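Putative alpha-L-fucosidase (PDB 4H41) probably acts as a glycoside hydrolase, a putative alpha-L-fucosidase with a TIM-barrel fold that may remove fucose from host glycans. Local coordinates at residues T35-D40 with I66-V71; K54-D59 with D103-L108; D59-K64 with E110-K115. All coordinates share one frame; numbering follows the deposited sequence.

How the contacts relate
Contact 1 lies in the core, joining the first two strands of the barrel by backbone hydrogen bonds. Contacts 2 and 3 lie one layer out and use the same two helices, 53-65 and 101-111: contact 2 is buried and almost wholly aromatic and apolar, while contact 3, at the C-terminal ends of the helices, is partly exposed and adds a lysine bond to a carbonyl. The layers interlock: L39 of contact 1 packs on W56 and Y105 of contact 2, and V71 N and D69 O pair with the backbone of K115 in contact 3. The carboxylate of D57 ties contact 2 to K111 and Y112 of contact 3.

Contact 1: T35-D40 with I66-V71; sequences TGTFLD and IGIDTV
T35 meets I68 and D69 at the start of the pairing between strands 34-39 and 70-73, the first two neighbours in an eight-stranded parallel TIM barrel, joined in a beta-alpha-beta unit through helix 53-65. T35 O receives D69 N at 2.8 Å in a nearly straight bond (171°), and T70 N adds a weak, bent one. The methyl CG2 of T35 rests 3.8 Å from G67 O; G67, at positive phi, is the C-prime residue of the Schellman motif that ends the helix. T35 OG1 turns elsewhere, to K307 on the last strand, whose NZ also forms a salt bridge with D69 OD1. At G36 the backbone runs close to its neighbour, with CA 3.2 Å from T70 O in a CA-H...O contact. A CB on G36 would come within 3.5 Å of T70 CB. T37 N then donates to T70 O at 3.1 Å. On the face toward helix 53-65, T37 CG2 lies loosely against I68 CD1 and V71 CG1, 4.2 Å from each, while OG1, anti to the backbone N (chi1 -176°), reaches forward to F38 O and is also hydrogen-bonded to F313 N and T310 O. F38 faces the other way, towards Y161. L39 returns to the contact, crossing V71 obliquely, its CD1 3.8 Å from V71 CB.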
loop_
_atom_site.group_PDB
_atom_site.type_symbol
_atom_site.label_atom_id
_atom_site.label_comp_id
_atom_site.label_asym_id
_atom_site.label_seq_id
_atom_site.Cartn_x
_atom_site.Cartn_y
_atom_site.Cartn_z
ATOM N N THR B 35 0.681 23.960 -12.620
ATOM C CA THR B 35 -0.512 24.588 -13.179
ATOM C C THR B 35 -1.312 23.628 -14.069
ATOM O O THR B 35 -2.294 24.031 -14.666
ATOM C CB THR B 35 -0.156 25.870 -13.937
ATOM O OG1 THR B 35 0.716 25.519 -15.012
ATOM C CG2 THR B 35 0.414 26.956 -13.020
ATOM N N GLY B 36 -0.930 22.369 -14.095
ATOM C CA GLY B 36 -1.677 21.332 -14.783
ATOM C C GLY B 36 -1.585 20.012 -14.072
ATOM O O GLY B 36 -0.635 19.746 -13.319
ATOM N N THR B 37 -2.621 19.154 -14.256
ATOM C CA THR B 37 -2.570 17.815 -13.721
ATOM C C THR B 37 -3.187 16.859 -14.679
ATOM O O THR B 37 -4.142 17.201 -15.394
ATOM C CB THR B 37 -3.253 17.689 -12.344
ATOM O OG1 THR B 37 -3.075 16.350 -11.848
ATOM C CG2 THR B 37 -4.704 18.043 -12.376
ATOM N N PHE B 38 -2.645 15.645 -14.680
ATOM C CA PHE B 38 -3.313 14.533 -15.306
ATOM C C PHE B 38 -4.516 14.183 -14.484
ATOM O O PHE B 38 -4.594 14.479 -13.280
ATOM C CB PHE B 38 -2.427 13.312 -15.453
ATOM C CG PHE B 38 -1.382 13.505 -16.522
ATOM C CD1 PHE B 38 -1.681 13.276 -17.861
ATOM C CD2 PHE B 38 -0.114 13.964 -16.203
ATOM C CE1 PHE B 38 -0.711 13.427 -18.846
ATOM C CE2 PHE B 38 0.863 14.130 -17.200
ATOM C CZ PHE B 38 0.552 13.880 -18.517
ATOM N N LEU B 39 -5.450 13.546 -15.151
ATOM C CA LEU B 39 -6.637 12.908 -14.614
ATOM C C LEU B 39 -6.374 11.463 -14.946
ATOM O O LEU B 39 -6.402 11.122 -16.127
ATOM C CB LEU B 39 -7.923 13.448 -15.282
ATOM C CG LEU B 39 -8.138 14.948 -15.274
ATOM C CD1 LEU B 39 -9.215 15.320 -16.262
ATOM C CD2 LEU B 39 -8.453 15.438 -13.894
ATOM N N ASP B 40 -6.129 10.595 -13.951
ATOM C CA ASP B 40 -5.661 9.243 -14.200
ATOM C C ASP B 40 -6.761 8.281 -14.606
ATOM O O ASP B 40 -7.111 7.355 -13.871
ATOM C CB ASP B 40 -4.907 8.715 -12.983
ATOM C CG ASP B 40 -4.179 7.411 -13.266
ATOM O OD1 ASP B 40 -3.722 7.217 -14.418
ATOM O OD2 ASP B 40 -4.050 6.602 -12.333
ATOM N N ILE B 66 -5.250 26.100 -5.973
ATOM C CA ILE B 66 -3.806 26.234 -6.122
ATOM C C ILE B 66 -3.365 26.715 -7.506
ATOM O O ILE B 66 -2.165 26.791 -7.754
ATOM C CB ILE B 66 -3.039 24.947 -5.711
ATOM C CG1 ILE B 66 -3.385 23.739 -6.599
ATOM C CG2 ILE B 66 -3.271 24.644 -4.261
ATOM C CD1 ILE B 66 -2.348 22.604 -6.498
ATOM N N GLY B 67 -4.295 27.110 -8.363
ATOM C CA GLY B 67 -3.952 27.670 -9.662
ATOM C C GLY B 67 -3.769 26.685 -10.790
ATOM O O GLY B 67 -3.179 27.032 -11.805
ATOM N N ILE B 68 -4.340 25.489 -10.679
ATOM C CA ILE B 68 -4.311 24.563 -11.797
ATOM C C ILE B 68 -5.255 25.161 -12.859
ATOM O O ILE B 68 -6.366 25.588 -12.545
ATOM C CB ILE B 68 -4.642 23.121 -11.374
ATOM C CG1 ILE B 68 -3.381 22.482 -10.692
ATOM C CG2 ILE B 68 -5.119 22.273 -12.573
ATOM C CD1 ILE B 68 -3.618 21.249 -9.949
ATOM N N ASP B 69 -4.786 25.232 -14.099
ATOM C CA ASP B 69 -5.586 25.780 -15.198
ATOM C C ASP B 69 -5.763 24.780 -16.339
ATOM O O ASP B 69 -6.402 25.126 -17.350
ATOM C CB ASP B 69 -4.941 27.082 -15.714
ATOM C CG ASP B 69 -3.526 27.000 -16.292
ATOM O OD1 ASP B 69 -3.186 25.966 -16.908
ATOM O OD2 ASP B 69 -2.787 27.987 -16.177
ATOM N N THR B 70 -5.132 23.612 -16.245
ATOM C CA THR B 70 -5.118 22.598 -17.300
ATOM C C THR B 70 -5.307 21.224 -16.708
ATOM O O THR B 70 -4.645 20.891 -15.742
ATOM C CB THR B 70 -3.778 22.668 -18.050
ATOM O OG1 THR B 70 -3.634 23.950 -18.659
ATOM C CG2 THR B 70 -3.658 21.619 -19.137
ATOM N N VAL B 71 -6.215 20.430 -17.274
ATOM C CA VAL B 71 -6.427 19.038 -16.844
ATOM C C VAL B 71 -6.296 18.142 -18.061
ATOM O O VAL B 71 -6.787 18.482 -19.161
ATOM C CB VAL B 71 -7.746 18.838 -16.093
ATOM C CG1 VAL B 71 -7.729 19.582 -14.772
ATOM C CG2 VAL B 71 -8.949 19.271 -16.942
#

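Contact 2: K54-D59 with D103-L108; sequences KEWDLD and DMYLRL
W56 offers one face of its indole to Y105 and M104, the tight centre where helices 53-65 and 101-111 pack side by side in the outer layer of the TIM barrel. The axes of the two short segments come within 10.7 Å and cross at -36°. Y105 comes in edge first: its ring stands almost perpendicular to the six-membered ring of W56 (planes at 89°), a T-shaped pair with centroids 5.1 Å apart. The hydroxyl sits above the rim of the indole, OH 3.1 Å from W56 CZ2; it is buried and has no polar partner in the model. M104, a selenomethionine, reaches the same face over the pyrrole part. Its chain bends at the last torsion (chi3 70°), which brings the methyl CE over the five-membered ring, 3.8 Å from its centroid, in a CH-pi contact. L108 fills in nearer the backbone, CD1 lying 3.7 Å from W56 CB. An alanine in place of W56 would probably open a gap between the helices, leaving the Y105 edge and the M104 methyl without the face they press on.

The contact thins out towards D57, whose OD1 lies 3.8 Å from L108 CD2 and has its polar partners in Y112 and K111; this side chain also packs on L20 of a neighbouring subunit. R107, at the partly exposed rim, reaches helix 53-65 by a salt bridge from NH1 to E53 OE2, while its NE and NH2 both grip D103 OD2 at 3.0 Å, from the same face of the carboxylate.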
loop_
_atom_site.group_PDB
_atom_site.type_symbol
_atom_site.label_atom_id
_atom_site.label_comp_id
_atom_site.label_asym_id
_atom_site.label_seq_id
_atom_site.Cartn_x
_atom_site.Cartn_y
_atom_site.Cartn_z
ATOM N N LYS B 54 -19.831 14.090 -7.896
ATOM C CA LYS B 54 -19.731 14.959 -6.702
ATOM C C LYS B 54 -18.297 15.115 -6.218
ATOM O O LYS B 54 -17.832 16.234 -5.931
ATOM C CB LYS B 54 -20.582 14.392 -5.572
ATOM C CG LYS B 54 -20.674 15.265 -4.341
ATOM C CD LYS B 54 -21.457 14.552 -3.236
ATOM C CE LYS B 54 -22.086 15.521 -2.280
ATOM N NZ LYS B 54 -22.586 14.853 -1.044
ATOM N N GLU B 55 -17.592 13.992 -6.135
ATOM C CA GLU B 55 -16.196 13.968 -5.707
ATOM C C GLU B 55 -15.297 14.651 -6.725
ATOM O O GLU B 55 -14.388 15.404 -6.343
ATOM C CB GLU B 55 -15.731 12.526 -5.501
ATOM C CG GLU B 55 -16.362 11.844 -4.295
ATOM C CD GLU B 55 -17.796 11.398 -4.467
ATOM O OE1 GLU B 55 -18.195 11.103 -5.617
ATOM O OE2 GLU B 55 -18.516 11.300 -3.451
ATOM N N TRP B 56 -15.562 14.445 -8.019
ATOM C CA TRP B 56 -14.727 15.084 -9.054
ATOM C C TRP B 56 -14.936 16.584 -9.052
ATOM O O TRP B 56 -13.961 17.333 -9.145
ATOM C CB TRP B 56 -14.993 14.479 -10.426
ATOM C CG TRP B 56 -14.176 13.254 -10.656
ATOM C CD1 TRP B 56 -14.610 11.965 -10.724
ATOM C CD2 TRP B 56 -12.754 13.208 -10.783
ATOM N NE1 TRP B 56 -13.545 11.121 -10.934
ATOM C CE2 TRP B 56 -12.392 11.857 -10.963
ATOM C CE3 TRP B 56 -11.738 14.171 -10.705
ATOM C CZ2 TRP B 56 -11.049 11.446 -11.064
ATOM C CZ3 TRP B 56 -10.426 13.766 -10.916
ATOM C CH2 TRP B 56 -10.098 12.415 -11.083
ATOM N N ASP B 57 -16.164 17.052 -8.855
ATOM C CA ASP B 57 -16.435 18.487 -8.752
ATOM C C ASP B 57 -15.645 19.095 -7.590
ATOM O O ASP B 57 -14.997 20.138 -7.742
ATOM C CB ASP B 57 -17.928 18.738 -8.564
ATOM C CG ASP B 57 -18.230 20.193 -8.266
ATOM O OD1 ASP B 57 -18.223 21.002 -9.217
ATOM O OD2 ASP B 57 -18.355 20.533 -7.076
ATOM N N LEU B 58 -15.673 18.439 -6.450
ATOM C CA LEU B 58 -14.912 18.919 -5.287
ATOM C C LEU B 58 -13.394 18.902 -5.568
ATOM O O LEU B 58 -12.686 19.837 -5.195
ATOM C CB LEU B 58 -15.254 18.066 -4.069
ATOM C CG LEU B 58 -14.481 18.334 -2.779
ATOM C CD1 LEU B 58 -14.724 19.766 -2.295
ATOM C CD2 LEU B 58 -14.886 17.330 -1.671
ATOM N N ASP B 59 -12.896 17.879 -6.275
ATOM C CA ASP B 59 -11.469 17.865 -6.597
ATOM C C ASP B 59 -11.095 18.991 -7.522
ATOM O O ASP B 59 -10.025 19.589 -7.334
ATOM C CB ASP B 59 -10.978 16.523 -7.201
ATOM C CG ASP B 59 -9.792 16.038 -6.410
ATOM O OD1 ASP B 59 -9.854 16.091 -5.172
ATOM O OD2 ASP B 59 -8.784 15.634 -7.034
ATOM N N ASP B 103 -17.361 13.633 -21.144
ATOM C CA ASP B 103 -18.431 14.611 -20.943
ATOM C C ASP B 103 -18.283 15.262 -19.568
ATOM O O ASP B 103 -18.336 16.483 -19.450
ATOM C CB ASP B 103 -19.804 13.932 -21.044
ATOM C CG ASP B 103 -20.939 14.794 -20.504
ATOM O OD1 ASP B 103 -21.298 15.780 -21.171
ATOM O OD2 ASP B 103 -21.413 14.522 -19.374
HETATM N N MSE B 104 -18.068 14.450 -18.533
HETATM C CA MSE B 104 -17.972 14.964 -17.171
HETATM C C MSE B 104 -16.808 15.903 -17.021
HETATM O O MSE B 104 -16.989 17.004 -16.495
HETATM C CB MSE B 104 -17.829 13.819 -16.150
HETATM C CG MSE B 104 -17.927 14.296 -14.723
HETATM SE SE MSE B 104 -17.362 12.915 -13.521
HETATM C CE MSE B 104 -15.445 12.945 -13.961
ATOM N N TYR B 105 -15.619 15.480 -17.441
ATOM C CA TYR B 105 -14.433 16.336 -17.317
ATOM C C TYR B 105 -14.547 17.601 -18.134
ATOM O O TYR B 105 -14.114 18.646 -17.676
ATOM C CB TYR B 105 -13.153 15.595 -17.708
ATOM C CG TYR B 105 -12.776 14.492 -16.760
ATOM C CD1 TYR B 105 -12.752 14.704 -15.378
ATOM C CD2 TYR B 105 -12.341 13.259 -17.231
ATOM C CE1 TYR B 105 -12.329 13.711 -14.506
ATOM C CE2 TYR B 105 -11.922 12.258 -16.360
ATOM C CZ TYR B 105 -11.917 12.490 -15.001
ATOM O OH TYR B 105 -11.470 11.515 -14.150
ATOM N N LEU B 106 -15.087 17.528 -19.341
ATOM C CA LEU B 106 -15.277 18.735 -20.161
ATOM C C LEU B 106 -16.216 19.727 -19.465
ATOM O O LEU B 106 -15.928 20.927 -19.472
ATOM C CB LEU B 106 -15.781 18.372 -21.531
ATOM C CG LEU B 106 -14.710 17.802 -22.459
ATOM C CD1 LEU B 106 -15.334 17.137 -23.664
ATOM C CD2 LEU B 106 -13.769 18.880 -22.950
ATOM N N ARG B 107 -17.295 19.246 -18.834
ATOM C CA ARG B 107 -18.235 20.120 -18.114
ATOM C C ARG B 107 -17.568 20.720 -16.882
ATOM O O ARG B 107 -17.748 21.898 -16.593
ATOM C CB ARG B 107 -19.515 19.369 -17.727
ATOM C CG ARG B 107 -20.438 19.155 -18.921
ATOM C CD ARG B 107 -21.792 18.589 -18.525
ATOM N NE ARG B 107 -21.695 17.212 -18.049
ATOM C CZ ARG B 107 -21.671 16.810 -16.786
ATOM N NH1 ARG B 107 -21.743 17.696 -15.794
ATOM N NH2 ARG B 107 -21.567 15.515 -16.498
ATOM N N LEU B 108 -16.785 19.921 -16.154
ATOM C CA LEU B 108 -16.104 20.424 -14.964
ATOM C C LEU B 108 -15.015 21.428 -15.360
ATOM O O LEU B 108 -14.876 22.453 -14.702
ATOM C CB LEU B 108 -15.513 19.278 -14.136
ATOM C CG LEU B 108 -16.540 18.372 -13.470
ATOM C CD1 LEU B 108 -15.861 17.215 -12.766
ATOM C CD2 LEU B 108 -17.432 19.157 -12.467
#

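Contact 3: D59-K64 with E110-K115; sequences DFQHMK and EKYNMK
Y112 packs its ring against two side chains of helix 53-65. CD2 and CE2 of the ring meet F60 CB, the nearer being Y112 CD2 at 3.6 Å, while CE1, CZ and OH meet Q61 CG, with Y112 OH 3.2 Å from that carbon. Q61 N sits over one face of the tyrosine ring, and the amide of Q61 lies nearly parallel to the ring, the planes 18° apart. D57, one turn before Q61 in helix 53-65, takes both polar ends: Y112 OH hydrogen-bonds D57 OD1, and Q61 NE2 bonds D57 OD2.

These residues join helix 53-65 to the end of helix 101-111 on the outside of the TIM barrel. N113, at positive phi, is the C-prime residue of a Schellman motif there, and its side chain borders a bound polyether probably left from crystallisation.

The turn lets M114, a selenomethionine, point back at the first helix with its chain extended. Its SE stands 3.8 Å from F60 CD2, an oblique Met-aromatic contact, and M114 CE lies 3.6 Å from F60 O. K64 slides past M114 in the opposite direction. Its chain bends at the second torsion (chi2 72°), which places CD 4.0 Å from M114 CE. Beyond that, K64 NZ donates to Y112 O at 2.8 Å, tilted 23° from the carbonyl plane.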
loop_
_atom_site.group_PDB
_atom_site.type_symbol
_atom_site.label_atom_id
_atom_site.label_comp_id
_atom_site.label_asym_id
_atom_site.label_seq_id
_atom_site.Cartn_x
_atom_site.Cartn_y
_atom_site.Cartn_z
ATOM N N ASP B 59 -12.896 17.879 -6.275
ATOM C CA ASP B 59 -11.469 17.865 -6.597
ATOM C C ASP B 59 -11.095 18.991 -7.522
ATOM O O ASP B 59 -10.025 19.589 -7.334
ATOM C CB ASP B 59 -10.978 16.523 -7.201
ATOM C CG ASP B 59 -9.792 16.038 -6.410
ATOM O OD1 ASP B 59 -9.854 16.091 -5.172
ATOM O OD2 ASP B 59 -8.784 15.634 -7.034
ATOM N N PHE B 60 -11.955 19.338 -8.464
ATOM C CA PHE B 60 -11.665 20.465 -9.358
ATOM C C PHE B 60 -11.578 21.769 -8.546
ATOM O O PHE B 60 -10.780 22.657 -8.875
ATOM C CB PHE B 60 -12.693 20.565 -10.472
ATOM C CG PHE B 60 -12.312 19.797 -11.728
ATOM C CD1 PHE B 60 -12.223 18.402 -11.712
ATOM C CD2 PHE B 60 -12.071 20.462 -12.926
ATOM C CE1 PHE B 60 -11.869 17.687 -12.860
ATOM C CE2 PHE B 60 -11.761 19.742 -14.089
ATOM C CZ PHE B 60 -11.707 18.357 -14.054
ATOM N N GLN B 61 -12.395 21.901 -7.484
ATOM C CA GLN B 61 -12.318 23.051 -6.581
ATOM C C GLN B 61 -10.966 23.097 -5.849
ATOM O O GLN B 61 -10.374 24.181 -5.752
ATOM C CB GLN B 61 -13.443 23.019 -5.553
ATOM C CG GLN B 61 -14.843 23.185 -6.129
ATOM C CD GLN B 61 -15.853 23.071 -5.038
ATOM O OE1 GLN B 61 -15.764 23.791 -4.039
ATOM N NE2 GLN B 61 -16.868 22.224 -5.212
ATOM N N HIS B 62 -10.457 21.926 -5.395
ATOM C CA HIS B 62 -9.149 21.855 -4.707
ATOM C C HIS B 62 -8.040 22.231 -5.696
ATOM O O HIS B 62 -7.081 22.906 -5.328
ATOM C CB HIS B 62 -8.860 20.446 -4.082
ATOM C CG HIS B 62 -9.782 20.027 -2.963
ATOM N ND1 HIS B 62 -10.048 20.869 -1.891
ATOM C CD2 HIS B 62 -10.377 18.837 -2.739
ATOM C CE1 HIS B 62 -10.856 20.191 -1.086
ATOM N NE2 HIS B 62 -11.095 18.961 -1.563
HETATM N N MSE B 63 -8.201 21.845 -6.976
HETATM C CA MSE B 63 -7.236 22.196 -8.023
HETATM C C MSE B 63 -7.238 23.674 -8.295
HETATM O O MSE B 63 -6.184 24.301 -8.361
HETATM C CB MSE B 63 -7.565 21.456 -9.331
HETATM C CG MSE B 63 -7.365 19.959 -9.282
HETATM SE SE MSE B 63 -8.116 19.249 -10.950
HETATM C CE MSE B 63 -8.269 17.392 -10.427
ATOM N N LYS B 64 -8.435 24.255 -8.413
ATOM C CA LYS B 64 -8.562 25.678 -8.717
ATOM C C LYS B 64 -7.928 26.545 -7.647
ATOM O O LYS B 64 -7.280 27.554 -7.967
ATOM C CB LYS B 64 -10.039 26.048 -8.873
ATOM C CG LYS B 64 -10.309 27.461 -9.398
ATOM C CD LYS B 64 -9.958 27.573 -10.849
ATOM C CE LYS B 64 -10.281 28.910 -11.456
ATOM N NZ LYS B 64 -9.863 28.880 -12.871
ATOM N N GLU B 110 -15.058 23.382 -17.917
ATOM C CA GLU B 110 -15.716 24.629 -18.286
ATOM C C GLU B 110 -16.209 25.379 -17.051
ATOM O O GLU B 110 -16.047 26.597 -16.953
ATOM C CB GLU B 110 -16.873 24.358 -19.232
ATOM C CG GLU B 110 -17.548 25.638 -19.695
ATOM C CD GLU B 110 -18.584 25.479 -20.782
ATOM O OE1 GLU B 110 -18.807 24.329 -21.232
ATOM O OE2 GLU B 110 -19.198 26.508 -21.153
ATOM N N LYS B 111 -16.774 24.660 -16.113
ATOM C CA LYS B 111 -17.264 25.249 -14.866
ATOM C C LYS B 111 -16.150 25.989 -14.119
ATOM O O LYS B 111 -16.384 27.073 -13.597
ATOM C CB LYS B 111 -17.835 24.149 -13.968
ATOM C CG LYS B 111 -18.560 24.656 -12.743
ATOM C CD LYS B 111 -19.133 23.499 -11.950
ATOM C CE LYS B 111 -19.692 23.955 -10.634
ATOM N NZ LYS B 111 -20.337 22.817 -9.913
ATOM N N TYR B 112 -14.948 25.413 -14.082
ATOM C CA TYR B 112 -13.831 26.000 -13.332
ATOM C C TYR B 112 -12.826 26.712 -14.222
ATOM O O TYR B 112 -11.749 27.056 -13.756
ATOM C CB TYR B 112 -13.156 24.911 -12.477
ATOM C CG TYR B 112 -14.087 24.416 -11.396
ATOM C CD1 TYR B 112 -14.357 25.190 -10.282
ATOM C CD2 TYR B 112 -14.789 23.223 -11.543
ATOM C CE1 TYR B 112 -15.287 24.794 -9.334
ATOM C CE2 TYR B 112 -15.697 22.799 -10.583
ATOM C CZ TYR B 112 -15.966 23.602 -9.489
ATOM O OH TYR B 112 -16.887 23.238 -8.546
ATOM N N ASN B 113 -13.218 27.012 -15.481
ATOM C CA ASN B 113 -12.449 27.754 -16.453
ATOM C C ASN B 113 -11.036 27.186 -16.621
ATOM O O ASN B 113 -10.028 27.887 -16.506
ATOM C CB ASN B 113 -12.414 29.245 -16.097
ATOM C CG ASN B 113 -12.051 30.125 -17.285
ATOM O OD1 ASN B 113 -12.434 29.866 -18.425
ATOM N ND2 ASN B 113 -11.293 31.173 -17.060
HETATM N N MSE B 114 -10.977 25.905 -16.908
HETATM C CA MSE B 114 -9.745 25.191 -17.189
HETATM C C MSE B 114 -9.755 24.680 -18.632
HETATM O O MSE B 114 -10.820 24.532 -19.228
HETATM C CB MSE B 114 -9.568 24.024 -16.208
HETATM C CG MSE B 114 -9.291 24.480 -14.749
HETATM SE SE MSE B 114 -9.352 22.952 -13.698
HETATM C CE MSE B 114 -9.340 23.744 -11.960
ATOM N N LYS B 115 -8.574 24.434 -19.197
ATOM C CA LYS B 115 -8.409 23.794 -20.501
ATOM C C LYS B 115 -8.309 22.294 -20.302
ATOM O O LYS B 115 -7.568 21.829 -19.434
ATOM C CB LYS B 115 -7.164 24.292 -21.232
ATOM C CG LYS B 115 -7.383 25.638 -21.886
ATOM C CD LYS B 115 -6.249 25.945 -22.857
ATOM C CE LYS B 115 -6.319 27.269 -23.580
ATOM N NZ LYS B 115 -7.073 28.358 -22.880
#